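Local coordinates for protein esterase (Thermotoga maritima, PDB 3DOH) that is a thermostable esterase, probably hydrolysing carboxylic esters, and carries an immunoglobulin-like domain beside its alpha/beta-hydrolase domain, at residues 109-114 / 128-133; 43-48 / 81-86; 7-12 / 25-30. One frame throughout, in Å; residues are numbered along the deposited sequence.

Interaction 1: 109-114 / 128-133; sequences DYIVSQ and PFTSKQ
S113 and T130 meet through their hydroxyls, OG to OG1 at 2.8 Å, in a hydrogen bond that either could donate. T130 OG1 stands beside the backbone N (chi1 -54°), and CG2, anti to that N, lies 3.5 Å from I111 CD1. Water 1 bridges T130 OG1 and Q114 O.

On the other face of this antiparallel pair, Q114 crosses the F129 ring at about a right angle. Its CB lies 3.9 Å from F129 CE2, and the amide plane stands perpendicular to the ring. That amide is held outside the pair: OE1 to Y29 OH, NE2 to V116 O and V126 O. The backbone bond V112 N to S131 O, 2.7 Å with 159° at the hydrogen, pins the middle.

The Q133 side chain folds back beside the Y110 backbone, its CD 4.1 Å from Y110 CB. An alanine here would probably leave a gap beside Y110 and L11 and deprive the Y110 backbone of its amide neighbour.

I111 and T130 pack on L115 of a second subunit. The chemistry is two-faced: hydroxyls, water and a subunit interface against one side, a clamped amide and an aromatic ring turned to the domain interior on the other.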
ATOM      1  N   ASP A 109     -16.378 -28.824   9.432  1.00 38.31           N
ATOM      2  CA  ASP A 109     -15.682 -28.933  10.668  1.00 37.59           C
ATOM      3  C   ASP A 109     -15.203 -27.595  11.299  1.00 36.45           C
ATOM      4  O   ASP A 109     -14.153 -27.026  10.935  1.00 36.11           O
ATOM      5  CB  ASP A 109     -14.501 -29.821  10.405  1.00 38.89           C
ATOM      6  CG  ASP A 109     -14.330 -30.840  11.461  1.00 42.90           C
ATOM      7  OD1 ASP A 109     -14.348 -30.439  12.649  1.00 46.93           O
ATOM      8  OD2 ASP A 109     -14.201 -32.035  11.101  1.00 47.36           O
ATOM      9  N   TYR A 110     -15.959 -27.128  12.284  1.00 34.31           N
ATOM     10  CA  TYR A 110     -15.822 -25.795  12.774  1.00 32.16           C
ATOM     11  C   TYR A 110     -15.732 -25.762  14.259  1.00 32.54           C
ATOM     12  O   TYR A 110     -16.339 -26.568  14.963  1.00 33.11           O
ATOM     13  CB  TYR A 110     -17.037 -24.985  12.385  1.00 30.35           C
ATOM     14  CG  TYR A 110     -16.928 -24.334  11.048  1.00 29.44           C
ATOM     15  CD1 TYR A 110     -16.790 -25.096   9.877  1.00 28.39           C
ATOM     16  CD2 TYR A 110     -16.988 -22.945  10.930  1.00 26.96           C
ATOM     17  CE1 TYR A 110     -16.715 -24.476   8.624  1.00 27.16           C
ATOM     18  CE2 TYR A 110     -16.910 -22.321   9.692  1.00 24.87           C
ATOM     19  CZ  TYR A 110     -16.781 -23.082   8.554  1.00 27.85           C
ATOM     20  OH  TYR A 110     -16.686 -22.443   7.341  1.00 29.72           O
ATOM     21  N   ILE A 111     -14.987 -24.787  14.748  1.00 32.39           N
ATOM     22  CA  ILE A 111     -15.045 -24.474  16.144  1.00 31.87           C
ATOM     23  C   ILE A 111     -15.260 -22.981  16.267  1.00 31.04           C
ATOM     24  O   ILE A 111     -14.724 -22.204  15.460  1.00 30.82           O
ATOM     25  CB  ILE A 111     -13.835 -25.040  16.907  1.00 32.25           C
ATOM     26  CG1 ILE A 111     -13.786 -24.550  18.348  1.00 32.14           C
ATOM     27  CG2 ILE A 111     -12.546 -24.764  16.185  1.00 33.17           C
ATOM     28  CD1 ILE A 111     -12.755 -25.395  19.138  1.00 36.42           C
ATOM     29  N   VAL A 112     -16.083 -22.624  17.252  1.00 29.65           N
ATOM     30  CA  VAL A 112     -16.574 -21.309  17.435  1.00 29.19           C
ATOM     31  C   VAL A 112     -16.334 -20.913  18.862  1.00 30.52           C
ATOM     32  O   VAL A 112     -16.463 -21.752  19.771  1.00 30.99           O
ATOM     33  CB  VAL A 112     -18.081 -21.283  17.211  1.00 28.87           C
ATOM     34  CG1 VAL A 112     -18.680 -19.875  17.488  1.00 27.26           C
ATOM     35  CG2 VAL A 112     -18.393 -21.719  15.820  1.00 27.72           C
ATOM     36  N   SER A 113     -16.021 -19.632  19.074  1.00 30.73           N
ATOM     37  CA  SER A 113     -15.906 -19.111  20.416  1.00 30.90           C
ATOM     38  C   SER A 113     -16.532 -17.764  20.691  1.00 31.34           C
ATOM     39  O   SER A 113     -16.410 -16.819  19.912  1.00 31.77           O
ATOM     40  CB  SER A 113     -14.456 -19.008  20.801  1.00 30.79           C
ATOM     41  OG  SER A 113     -14.055 -20.233  21.324  1.00 30.25           O
ATOM     42  N   GLN A 114     -17.162 -17.685  21.851  1.00 31.46           N
ATOM     43  CA  GLN A 114     -17.390 -16.418  22.477  1.00 31.67           C
ATOM     44  C   GLN A 114     -16.257 -16.184  23.414  1.00 32.03           C
ATOM     45  O   GLN A 114     -16.076 -16.948  24.321  1.00 32.79           O
ATOM     46  CB  GLN A 114     -18.668 -16.443  23.267  1.00 31.62           C
ATOM     47  CG  GLN A 114     -18.994 -15.104  23.798  1.00 30.03           C
ATOM     48  CD  GLN A 114     -19.856 -15.238  24.975  1.00 29.35           C
ATOM     49  OE1 GLN A 114     -20.851 -15.949  24.919  1.00 26.76           O
ATOM     50  NE2 GLN A 114     -19.483 -14.588  26.076  1.00 27.91           N
ATOM     51  N   PRO A 128     -17.766 -16.737  28.510  1.00 41.64           N
ATOM     52  CA  PRO A 128     -17.078 -17.367  27.375  1.00 40.13           C
ATOM     53  C   PRO A 128     -17.306 -18.899  27.231  1.00 39.12           C
ATOM     54  O   PRO A 128     -17.382 -19.625  28.232  1.00 38.69           O
ATOM     55  CB  PRO A 128     -15.619 -17.080  27.677  1.00 39.83           C
ATOM     56  CG  PRO A 128     -15.635 -15.792  28.407  1.00 40.10           C
ATOM     57  CD  PRO A 128     -16.922 -15.727  29.171  1.00 40.78           C
ATOM     58  N   PHE A 129     -17.437 -19.370  25.990  1.00 37.65           N
ATOM     59  CA  PHE A 129     -17.544 -20.806  25.695  1.00 36.36           C
ATOM     60  C   PHE A 129     -16.828 -21.100  24.389  1.00 35.59           C
ATOM     61  O   PHE A 129     -16.579 -20.204  23.595  1.00 36.22           O
ATOM     62  CB  PHE A 129     -19.020 -21.271  25.605  1.00 35.83           C
ATOM     63  CG  PHE A 129     -19.674 -20.978  24.271  1.00 36.39           C
ATOM     64  CD1 PHE A 129     -19.517 -21.870  23.179  1.00 36.46           C
ATOM     65  CD2 PHE A 129     -20.403 -19.802  24.083  1.00 33.25           C
ATOM     66  CE1 PHE A 129     -20.092 -21.597  21.961  1.00 33.75           C
ATOM     67  CE2 PHE A 129     -20.958 -19.512  22.866  1.00 31.40           C
ATOM     68  CZ  PHE A 129     -20.819 -20.412  21.807  1.00 34.90           C
ATOM     69  N   THR A 130     -16.529 -22.366  24.154  1.00 35.01           N
ATOM     70  CA  THR A 130     -15.912 -22.798  22.912  1.00 34.36           C
ATOM     71  C   THR A 130     -16.558 -24.100  22.555  1.00 34.65           C
ATOM     72  O   THR A 130     -16.932 -24.852  23.434  1.00 35.53           O
ATOM     73  CB  THR A 130     -14.431 -23.022  23.077  1.00 33.92           C
ATOM     74  OG1 THR A 130     -13.855 -21.840  23.621  1.00 32.69           O
ATOM     75  CG2 THR A 130     -13.773 -23.318  21.741  1.00 33.17           C
ATOM     76  N   SER A 131     -16.687 -24.369  21.259  1.00 34.54           N
ATOM     77  CA  SER A 131     -17.544 -25.448  20.781  1.00 33.82           C
ATOM     78  C   SER A 131     -17.286 -25.758  19.309  1.00 34.50           C
ATOM     79  O   SER A 131     -17.104 -24.852  18.495  1.00 34.37           O
ATOM     80  CB  SER A 131     -19.018 -25.096  20.993  1.00 33.02           C
ATOM     81  OG  SER A 131     -19.863 -26.135  20.529  1.00 32.09           O
ATOM     82  N   LYS A 132     -17.273 -27.045  18.974  1.00 35.12           N
ATOM     83  CA  LYS A 132     -17.553 -27.498  17.592  1.00 35.39           C
ATOM     84  C   LYS A 132     -18.996 -27.060  17.242  1.00 34.87           C
ATOM     85  O   LYS A 132     -19.732 -26.587  18.116  1.00 33.90           O
ATOM     86  CB  LYS A 132     -17.381 -29.018  17.469  1.00 36.21           C
ATOM     87  CG  LYS A 132     -15.927 -29.512  17.329  1.00 38.08           C
ATOM     88  CD  LYS A 132     -15.710 -30.756  18.230  1.00 44.07           C
ATOM     89  CE  LYS A 132     -14.416 -31.607  17.919  1.00 44.82           C
ATOM     90  NZ  LYS A 132     -13.079 -30.850  17.876  1.00 47.72           N
ATOM     91  N   GLN A 133     -19.384 -27.158  15.972  1.00 34.44           N
ATOM     92  CA  GLN A 133     -20.772 -26.893  15.588  1.00 33.72           C
ATOM     93  C   GLN A 133     -21.666 -28.080  15.957  1.00 34.46           C
ATOM     94  O   GLN A 133     -21.191 -29.179  16.202  1.00 34.60           O
ATOM     95  CB  GLN A 133     -20.884 -26.653  14.093  1.00 33.22           C
ATOM     96  CG  GLN A 133     -20.880 -27.902  13.254  1.00 29.06           C
ATOM     97  CD  GLN A 133     -19.484 -28.290  12.840  1.00 30.37           C
ATOM     98  OE1 GLN A 133     -19.302 -29.127  11.965  1.00 32.80           O
ATOM     99  NE2 GLN A 133     -18.482 -27.672  13.446  1.00 27.65           N
TER
HETATM  100  O   HOH W   1     -14.280 -19.314  24.776  1.00 39.32           O

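Interaction 2: 43-48 / 81-86; sequences FSVKVK and VVLELS
The hydrophobic interior of the immunoglobulin-like domain, a β-sandwich fold, is where F43 and V45 of strand 43-48 meet V81, L83 and L85 of strand 81-85. The two strands are not hydrogen-bonded to each other: their axes come no closer than 9.3 Å and cross at -54°. Each is paired elsewhere, 43-48 with 110-114 and 53-64, and 81-85 with 19-29 and 53-64. What joins them is side chains, all five with CB directed at the opposite strand.

The clearest contact is a CH-pi interaction. L83 CD2 sits over one face of the F43 ring, 3.8 Å from the centroid and 18° off the ring normal. It is displaced toward the rim, with F43 CG as the nearest ring atom at 3.6 Å. F43 has CG anti to its carbonyl carbon (chi1 -63°); at the far end of the ring CZ lies 4.1 Å from V81 CG1.

The other methyl of the same leucine serves a second residue: L83 CD1 is 3.6 Å from V45 CG2. This valine methyl also reaches L85 CD2, at 4.0 Å, and so touches two leucines, while V45 CG1 rests against both methyls of L85 at 4.1 Å. Around this cluster, F43 is flanked by I27, Y29 and Q114, and V45 touches Y110.

All five residues are buried, and no hydrogen bond or charge pair links the segments. Cohesion between them therefore comes from apolar burial (233 Å² in total) and from the one methyl-to-ring contact. Such forces depend on complementary shape more than on direction, consistent with two strands that meet at a steep angle instead of in register.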
ATOM      1  N   PHE A  43     -15.953 -12.705  19.365  1.00 30.15           N
ATOM      2  CA  PHE A  43     -16.154 -14.071  18.967  1.00 28.68           C
ATOM      3  C   PHE A  43     -15.030 -14.528  18.065  1.00 27.60           C
ATOM      4  O   PHE A  43     -14.252 -13.720  17.582  1.00 27.58           O
ATOM      5  CB  PHE A  43     -17.462 -14.149  18.211  1.00 28.58           C
ATOM      6  CG  PHE A  43     -18.662 -13.778  19.023  1.00 26.94           C
ATOM      7  CD1 PHE A  43     -19.421 -14.763  19.644  1.00 24.28           C
ATOM      8  CD2 PHE A  43     -19.059 -12.452  19.133  1.00 26.27           C
ATOM      9  CE1 PHE A  43     -20.553 -14.440  20.375  1.00 21.99           C
ATOM     10  CE2 PHE A  43     -20.186 -12.109  19.869  1.00 25.85           C
ATOM     11  CZ  PHE A  43     -20.935 -13.107  20.487  1.00 25.66           C
ATOM     12  N   SER A  44     -14.968 -15.818  17.822  1.00 26.29           N
ATOM     13  CA  SER A  44     -14.000 -16.358  16.903  1.00 26.15           C
ATOM     14  C   SER A  44     -14.656 -17.463  16.098  1.00 26.45           C
ATOM     15  O   SER A  44     -15.494 -18.215  16.631  1.00 27.36           O
ATOM     16  CB  SER A  44     -12.874 -16.955  17.688  1.00 25.77           C
ATOM     17  OG  SER A  44     -11.901 -17.433  16.808  1.00 27.85           O
ATOM     18  N   VAL A  45     -14.312 -17.593  14.825  1.00 25.56           N
ATOM     19  CA  VAL A  45     -14.850 -18.708  14.060  1.00 25.17           C
ATOM     20  C   VAL A  45     -13.724 -19.386  13.269  1.00 25.65           C
ATOM     21  O   VAL A  45     -12.916 -18.702  12.672  1.00 25.89           O
ATOM     22  CB  VAL A  45     -15.999 -18.225  13.150  1.00 25.21           C
ATOM     23  CG1 VAL A  45     -16.483 -19.330  12.229  1.00 25.70           C
ATOM     24  CG2 VAL A  45     -17.172 -17.722  13.978  1.00 22.91           C
ATOM     25  N   LYS A  46     -13.635 -20.715  13.270  1.00 26.20           N
ATOM     26  CA  LYS A  46     -12.507 -21.384  12.557  1.00 27.19           C
ATOM     27  C   LYS A  46     -12.950 -22.619  11.829  1.00 27.72           C
ATOM     28  O   LYS A  46     -13.876 -23.251  12.279  1.00 28.58           O
ATOM     29  CB  LYS A  46     -11.360 -21.746  13.514  1.00 26.67           C
ATOM     30  CG  LYS A  46     -10.503 -20.558  13.872  1.00 25.83           C
ATOM     31  CD  LYS A  46      -9.586 -20.828  15.050  1.00 24.25           C
ATOM     32  CE  LYS A  46      -8.803 -19.555  15.449  1.00 24.79           C
ATOM     33  NZ  LYS A  46      -8.084 -18.888  14.278  1.00 23.22           N
ATOM     34  N   VAL A  47     -12.342 -22.905  10.685  1.00 28.82           N
ATOM     35  CA  VAL A  47     -12.582 -24.158   9.990  1.00 29.59           C
ATOM     36  C   VAL A  47     -11.388 -25.064  10.218  1.00 31.71           C
ATOM     37  O   VAL A  47     -10.281 -24.591  10.474  1.00 30.77           O
ATOM     38  CB  VAL A  47     -12.766 -23.937   8.477  1.00 28.84           C
ATOM     39  CG1 VAL A  47     -14.086 -24.533   8.012  1.00 27.36           C
ATOM     40  CG2 VAL A  47     -12.695 -22.455   8.144  1.00 26.52           C
ATOM     41  N   LYS A  48     -11.609 -26.368  10.127  1.00 35.12           N
ATOM     42  CA  LYS A  48     -10.496 -27.288   9.947  1.00 38.52           C
ATOM     43  C   LYS A  48     -10.203 -27.457   8.461  1.00 40.02           C
ATOM     44  O   LYS A  48     -11.111 -27.549   7.634  1.00 40.27           O
ATOM     45  CB  LYS A  48     -10.749 -28.632  10.619  1.00 38.63           C
ATOM     46  CG  LYS A  48      -9.523 -29.135  11.418  1.00 42.34           C
ATOM     47  CD  LYS A  48      -9.351 -30.669  11.335  1.00 47.52           C
ATOM     48  CE  LYS A  48     -10.008 -31.432  12.500  1.00 48.96           C
ATOM     49  NZ  LYS A  48      -9.022 -31.795  13.548  1.00 50.87           N
ATOM     50  N   VAL A  81     -27.767 -15.499  18.176  1.00 39.01           N
ATOM     51  CA  VAL A  81     -26.717 -14.585  17.791  1.00 36.57           C
ATOM     52  C   VAL A  81     -26.114 -15.053  16.459  1.00 35.62           C
ATOM     53  O   VAL A  81     -25.653 -16.204  16.310  1.00 34.61           O
ATOM     54  CB  VAL A  81     -25.665 -14.413  18.920  1.00 36.93           C
ATOM     55  CG1 VAL A  81     -24.361 -13.787  18.396  1.00 35.51           C
ATOM     56  CG2 VAL A  81     -26.262 -13.590  20.057  1.00 34.64           C
ATOM     57  N   VAL A  82     -26.167 -14.131  15.501  1.00 33.92           N
ATOM     58  CA  VAL A  82     -25.656 -14.322  14.177  1.00 32.44           C
ATOM     59  C   VAL A  82     -24.287 -13.701  14.032  1.00 32.02           C
ATOM     60  O   VAL A  82     -24.080 -12.526  14.328  1.00 31.25           O
ATOM     61  CB  VAL A  82     -26.578 -13.686  13.120  1.00 32.56           C
ATOM     62  CG1 VAL A  82     -25.906 -13.706  11.692  1.00 31.76           C
ATOM     63  CG2 VAL A  82     -27.899 -14.415  13.078  1.00 32.45           C
ATOM     64  N   LEU A  83     -23.365 -14.511  13.544  1.00 31.83           N
ATOM     65  CA  LEU A  83     -22.035 -14.066  13.213  1.00 31.77           C
ATOM     66  C   LEU A  83     -21.935 -14.224  11.721  1.00 31.90           C
ATOM     67  O   LEU A  83     -21.917 -15.345  11.227  1.00 33.01           O
ATOM     68  CB  LEU A  83     -21.009 -15.010  13.848  1.00 31.75           C
ATOM     69  CG  LEU A  83     -21.015 -15.213  15.364  1.00 31.03           C
ATOM     70  CD1 LEU A  83     -19.926 -16.168  15.701  1.00 28.70           C
ATOM     71  CD2 LEU A  83     -20.834 -13.888  16.096  1.00 27.73           C
ATOM     72  N   GLU A  84     -21.888 -13.130  10.984  1.00 31.34           N
ATOM     73  CA  GLU A  84     -21.767 -13.234   9.549  1.00 30.75           C
ATOM     74  C   GLU A  84     -20.294 -13.369   9.156  1.00 29.52           C
ATOM     75  O   GLU A  84     -19.414 -12.802   9.787  1.00 29.81           O
ATOM     76  CB  GLU A  84     -22.503 -12.055   8.910  1.00 31.50           C
ATOM     77  CG  GLU A  84     -21.719 -11.278   7.876  1.00 36.46           C
ATOM     78  CD  GLU A  84     -22.574 -10.826   6.707  1.00 44.10           C
ATOM     79  OE1 GLU A  84     -23.799 -10.584   6.901  1.00 44.61           O
ATOM     80  OE2 GLU A  84     -22.009 -10.745   5.586  1.00 47.64           O
ATOM     81  N   LEU A  85     -20.013 -14.138   8.119  1.00 28.81           N
ATOM     82  CA  LEU A  85     -18.620 -14.420   7.721  1.00 28.16           C
ATOM     83  C   LEU A  85     -18.253 -13.935   6.307  1.00 28.28           C
ATOM     84  O   LEU A  85     -19.061 -14.011   5.396  1.00 27.90           O
ATOM     85  CB  LEU A  85     -18.337 -15.920   7.860  1.00 27.41           C
ATOM     86  CG  LEU A  85     -18.843 -16.554   9.166  1.00 26.48           C
ATOM     87  CD1 LEU A  85     -18.702 -18.047   9.025  1.00 26.17           C
ATOM     88  CD2 LEU A  85     -18.096 -16.041  10.421  1.00 21.69           C
ATOM     89  N   SER A  86     -17.030 -13.451   6.121  1.00 28.84           N
ATOM     90  CA  SER A  86     -16.636 -12.984   4.808  1.00 30.09           C
ATOM     91  C   SER A  86     -16.753 -14.091   3.828  1.00 30.13           C
ATOM     92  O   SER A  86     -16.152 -15.127   3.990  1.00 30.55           O
ATOM     93  CB  SER A  86     -15.196 -12.433   4.742  1.00 30.52           C
ATOM     94  OG  SER A  86     -14.928 -11.949   3.408  1.00 30.95           O
TER

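Interaction 3: 7-12 / 25-30; sequences KSVTLI and VVIEYP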
ATOM      1  N   LYS A   7     -27.363 -23.402  23.584  1.00 49.54           N
ATOM      2  CA  LYS A   7     -28.286 -24.419  23.079  1.00 49.06           C
ATOM      3  C   LYS A   7     -27.807 -25.099  21.792  1.00 47.22           C
ATOM      4  O   LYS A   7     -28.030 -26.301  21.605  1.00 47.27           O
ATOM      5  CB  LYS A   7     -29.692 -23.824  22.899  1.00 49.63           C
ATOM      6  CG  LYS A   7     -30.168 -22.946  24.098  1.00 53.53           C
ATOM      7  CD  LYS A   7     -31.681 -23.201  24.440  1.00 57.40           C
ATOM      8  CE  LYS A   7     -31.927 -24.534  25.215  1.00 56.76           C
ATOM      9  NZ  LYS A   7     -33.381 -24.721  25.575  1.00 55.95           N
ATOM     10  N   SER A   8     -27.170 -24.326  20.916  1.00 44.52           N
ATOM     11  CA  SER A   8     -26.665 -24.846  19.648  1.00 42.10           C
ATOM     12  C   SER A   8     -25.805 -23.814  18.970  1.00 39.79           C
ATOM     13  O   SER A   8     -25.876 -22.615  19.280  1.00 38.86           O
ATOM     14  CB  SER A   8     -27.805 -25.208  18.689  1.00 42.22           C
ATOM     15  OG  SER A   8     -28.577 -24.054  18.413  1.00 42.72           O
ATOM     16  N   VAL A   9     -24.981 -24.329  18.064  1.00 37.18           N
ATOM     17  CA  VAL A   9     -24.171 -23.545  17.152  1.00 35.52           C
ATOM     18  C   VAL A   9     -24.361 -24.118  15.752  1.00 33.73           C
ATOM     19  O   VAL A   9     -24.068 -25.278  15.483  1.00 33.53           O
ATOM     20  CB  VAL A   9     -22.717 -23.504  17.586  1.00 35.49           C
ATOM     21  CG1 VAL A   9     -22.653 -23.454  19.102  1.00 35.56           C
ATOM     22  CG2 VAL A   9     -22.033 -24.723  17.124  1.00 37.15           C
ATOM     23  N   THR A  10     -24.944 -23.312  14.888  1.00 32.23           N
ATOM     24  CA  THR A  10     -25.438 -23.786  13.635  1.00 30.89           C
ATOM     25  C   THR A  10     -24.687 -23.068  12.530  1.00 30.36           C
ATOM     26  O   THR A  10     -24.613 -21.843  12.494  1.00 30.51           O
ATOM     27  CB  THR A  10     -26.919 -23.491  13.506  1.00 31.17           C
ATOM     28  OG1 THR A  10     -27.608 -23.915  14.687  1.00 30.04           O
ATOM     29  CG2 THR A  10     -27.482 -24.208  12.309  1.00 31.69           C
ATOM     30  N   LEU A  11     -24.096 -23.860  11.661  1.00 29.59           N
ATOM     31  CA  LEU A  11     -23.423 -23.398  10.477  1.00 28.99           C
ATOM     32  C   LEU A  11     -24.424 -23.019   9.410  1.00 28.79           C
ATOM     33  O   LEU A  11     -25.212 -23.857   8.995  1.00 29.34           O
ATOM     34  CB  LEU A  11     -22.568 -24.546   9.969  1.00 28.84           C
ATOM     35  CG  LEU A  11     -21.128 -24.601  10.477  1.00 29.03           C
ATOM     36  CD1 LEU A  11     -21.007 -23.986  11.855  1.00 28.22           C
ATOM     37  CD2 LEU A  11     -20.551 -26.020  10.384  1.00 25.49           C
ATOM     38  N   ILE A  12     -24.427 -21.769   8.970  1.00 28.45           N
ATOM     39  CA  ILE A  12     -25.306 -21.387   7.875  1.00 28.89           C
ATOM     40  C   ILE A  12     -24.514 -21.423   6.555  1.00 29.68           C
ATOM     41  O   ILE A  12     -23.471 -20.727   6.420  1.00 30.39           O
ATOM     42  CB  ILE A  12     -25.945 -19.984   8.082  1.00 28.85           C
ATOM     43  CG1 ILE A  12     -26.404 -19.777   9.529  1.00 28.26           C
ATOM     44  CG2 ILE A  12     -27.088 -19.754   7.076  1.00 27.88           C
ATOM     45  CD1 ILE A  12     -27.572 -20.696   9.955  1.00 27.25           C
ATOM     46  N   VAL A  25     -22.619 -18.204  11.172  1.00 32.32           N
ATOM     47  CA  VAL A  25     -22.695 -19.111  12.276  1.00 32.32           C
ATOM     48  C   VAL A  25     -23.717 -18.483  13.210  1.00 32.34           C
ATOM     49  O   VAL A  25     -23.607 -17.300  13.561  1.00 31.58           O
ATOM     50  CB  VAL A  25     -21.314 -19.254  12.953  1.00 32.36           C
ATOM     51  CG1 VAL A  25     -21.462 -19.753  14.352  1.00 31.63           C
ATOM     52  CG2 VAL A  25     -20.414 -20.170  12.149  1.00 32.67           C
ATOM     53  N   VAL A  26     -24.726 -19.267  13.567  1.00 33.06           N
ATOM     54  CA  VAL A  26     -25.765 -18.831  14.509  1.00 34.41           C
ATOM     55  C   VAL A  26     -25.697 -19.598  15.836  1.00 35.47           C
ATOM     56  O   VAL A  26     -25.755 -20.835  15.867  1.00 35.67           O
ATOM     57  CB  VAL A  26     -27.182 -18.999  13.908  1.00 34.54           C
ATOM     58  CG1 VAL A  26     -28.240 -18.780  14.948  1.00 33.04           C
ATOM     59  CG2 VAL A  26     -27.401 -18.030  12.746  1.00 35.07           C
ATOM     60  N   ILE A  27     -25.597 -18.860  16.932  1.00 36.34           N
ATOM     61  CA  ILE A  27     -25.521 -19.469  18.257  1.00 36.47           C
ATOM     62  C   ILE A  27     -26.848 -19.252  18.967  1.00 37.93           C
ATOM     63  O   ILE A  27     -27.317 -18.130  19.034  1.00 37.23           O
ATOM     64  CB  ILE A  27     -24.381 -18.851  19.114  1.00 36.57           C
ATOM     65  CG1 ILE A  27     -23.052 -18.806  18.311  1.00 35.42           C
ATOM     66  CG2 ILE A  27     -24.309 -19.575  20.482  1.00 36.62           C
ATOM     67  CD1 ILE A  27     -22.025 -17.799  18.763  1.00 33.73           C
ATOM     68  N   GLU A  28     -27.461 -20.328  19.461  1.00 40.63           N
ATOM     69  CA  GLU A  28     -28.686 -20.206  20.270  1.00 43.24           C
ATOM     70  C   GLU A  28     -28.294 -20.207  21.734  1.00 44.85           C
ATOM     71  O   GLU A  28     -27.877 -21.243  22.278  1.00 45.97           O
ATOM     72  CB  GLU A  28     -29.718 -21.316  19.992  1.00 42.96           C
ATOM     73  CG  GLU A  28     -30.982 -21.183  20.870  1.00 43.00           C
ATOM     74  CD  GLU A  28     -32.174 -22.067  20.440  1.00 43.41           C
ATOM     75  OE1 GLU A  28     -32.018 -23.264  20.109  1.00 39.82           O
ATOM     76  OE2 GLU A  28     -33.302 -21.540  20.450  1.00 46.22           O
ATOM     77  N   TYR A  29     -28.421 -19.039  22.350  1.00 45.95           N
ATOM     78  CA  TYR A  29     -28.136 -18.855  23.757  1.00 47.32           C
ATOM     79  C   TYR A  29     -29.305 -19.271  24.664  1.00 48.77           C
ATOM     80  O   TYR A  29     -30.457 -19.257  24.221  1.00 48.38           O
ATOM     81  CB  TYR A  29     -27.756 -17.396  23.981  1.00 47.00           C
ATOM     82  CG  TYR A  29     -26.300 -17.133  23.636  1.00 46.97           C
ATOM     83  CD1 TYR A  29     -25.282 -17.445  24.545  1.00 46.58           C
ATOM     84  CD2 TYR A  29     -25.935 -16.591  22.399  1.00 45.34           C
ATOM     85  CE1 TYR A  29     -23.944 -17.207  24.240  1.00 47.06           C
ATOM     86  CE2 TYR A  29     -24.602 -16.339  22.083  1.00 44.98           C
ATOM     87  CZ  TYR A  29     -23.608 -16.652  23.002  1.00 46.70           C
ATOM     88  OH  TYR A  29     -22.274 -16.425  22.701  1.00 46.91           O
ATOM     89  N   PRO A  30     -29.012 -19.656  25.942  1.00 50.61           N
ATOM     90  CA  PRO A  30     -30.105 -20.035  26.868  1.00 51.72           C
ATOM     91  C   PRO A  30     -31.110 -18.886  27.179  1.00 52.60           C
ATOM     92  O   PRO A  30     -32.293 -19.153  27.324  1.00 52.31           O
ATOM     93  CB  PRO A  30     -29.354 -20.545  28.126  1.00 51.49           C
ATOM     94  CG  PRO A  30     -27.947 -20.813  27.690  1.00 50.46           C
ATOM     95  CD  PRO A  30     -27.691 -19.792  26.607  1.00 50.86           C
TER
HETATM   96  O   HOH W   2     -27.903 -22.135  16.514  1.00 33.27           O
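V26 and T10 form the firm middle of this antiparallel pair. Each backbone N donates to the other's O over 2.8 Å, the V26 N bond nearly straight at 171°. Toward that end the side chains close up as well: on the buried face L11 CD1 lies alongside V25 CG2 at 3.9 Å, both pointing the same way. Beyond the T10-V26 pair, I12 CG1, anti to its carbonyl carbon (chi1 -42°), comes 3.8 Å from V26 CG2. V9 and I27 share the buried face with L11 and V25 but touch more lightly, CG1 to CG2 at 4.4 Å.

The looser, more solvent-accessible side holds K7, S8 and E28. K7 CB packs on E28 CG at 3.6 Å, yet NZ and OE1 stay 5.8 Å apart and form no salt bridge. Water 2 lies between S8 OG and T10 OG1, giving both hydroxyls a partner, and also binds the V26 carbonyl.

At this end E28 O takes a bond from K7 N, at 2.6 Å, and a weak one from S8 N. Two residues thus face one, which defines a classic beta bulge, set here in the hairpin of strands 8-16 and 19-29 that opens the immunoglobulin-like domain.

In the fold
All three interactions belong to the immunoglobulin-like domain, but they occupy different depths. Interaction 2 is wholly buried and purely apolar, joining strands that are not neighbours. Interactions 1 and 3 are partly buried antiparallel pairs, held by backbone bonds, each with a watered hydroxyl face and an inner face. Those inner faces converge on the core of interaction 2: Y29 of interaction 3 and Q114 of interaction 1 both border F43. Backbone bonds join neighbours too, S113 O with S44 N between interactions 1 and 2, V81 O with I27 N between 2 and 3. Their outer surroundings differ: a second subunit covers part of 109-114/128-133, whereas no other chain touches 7-12/25-30.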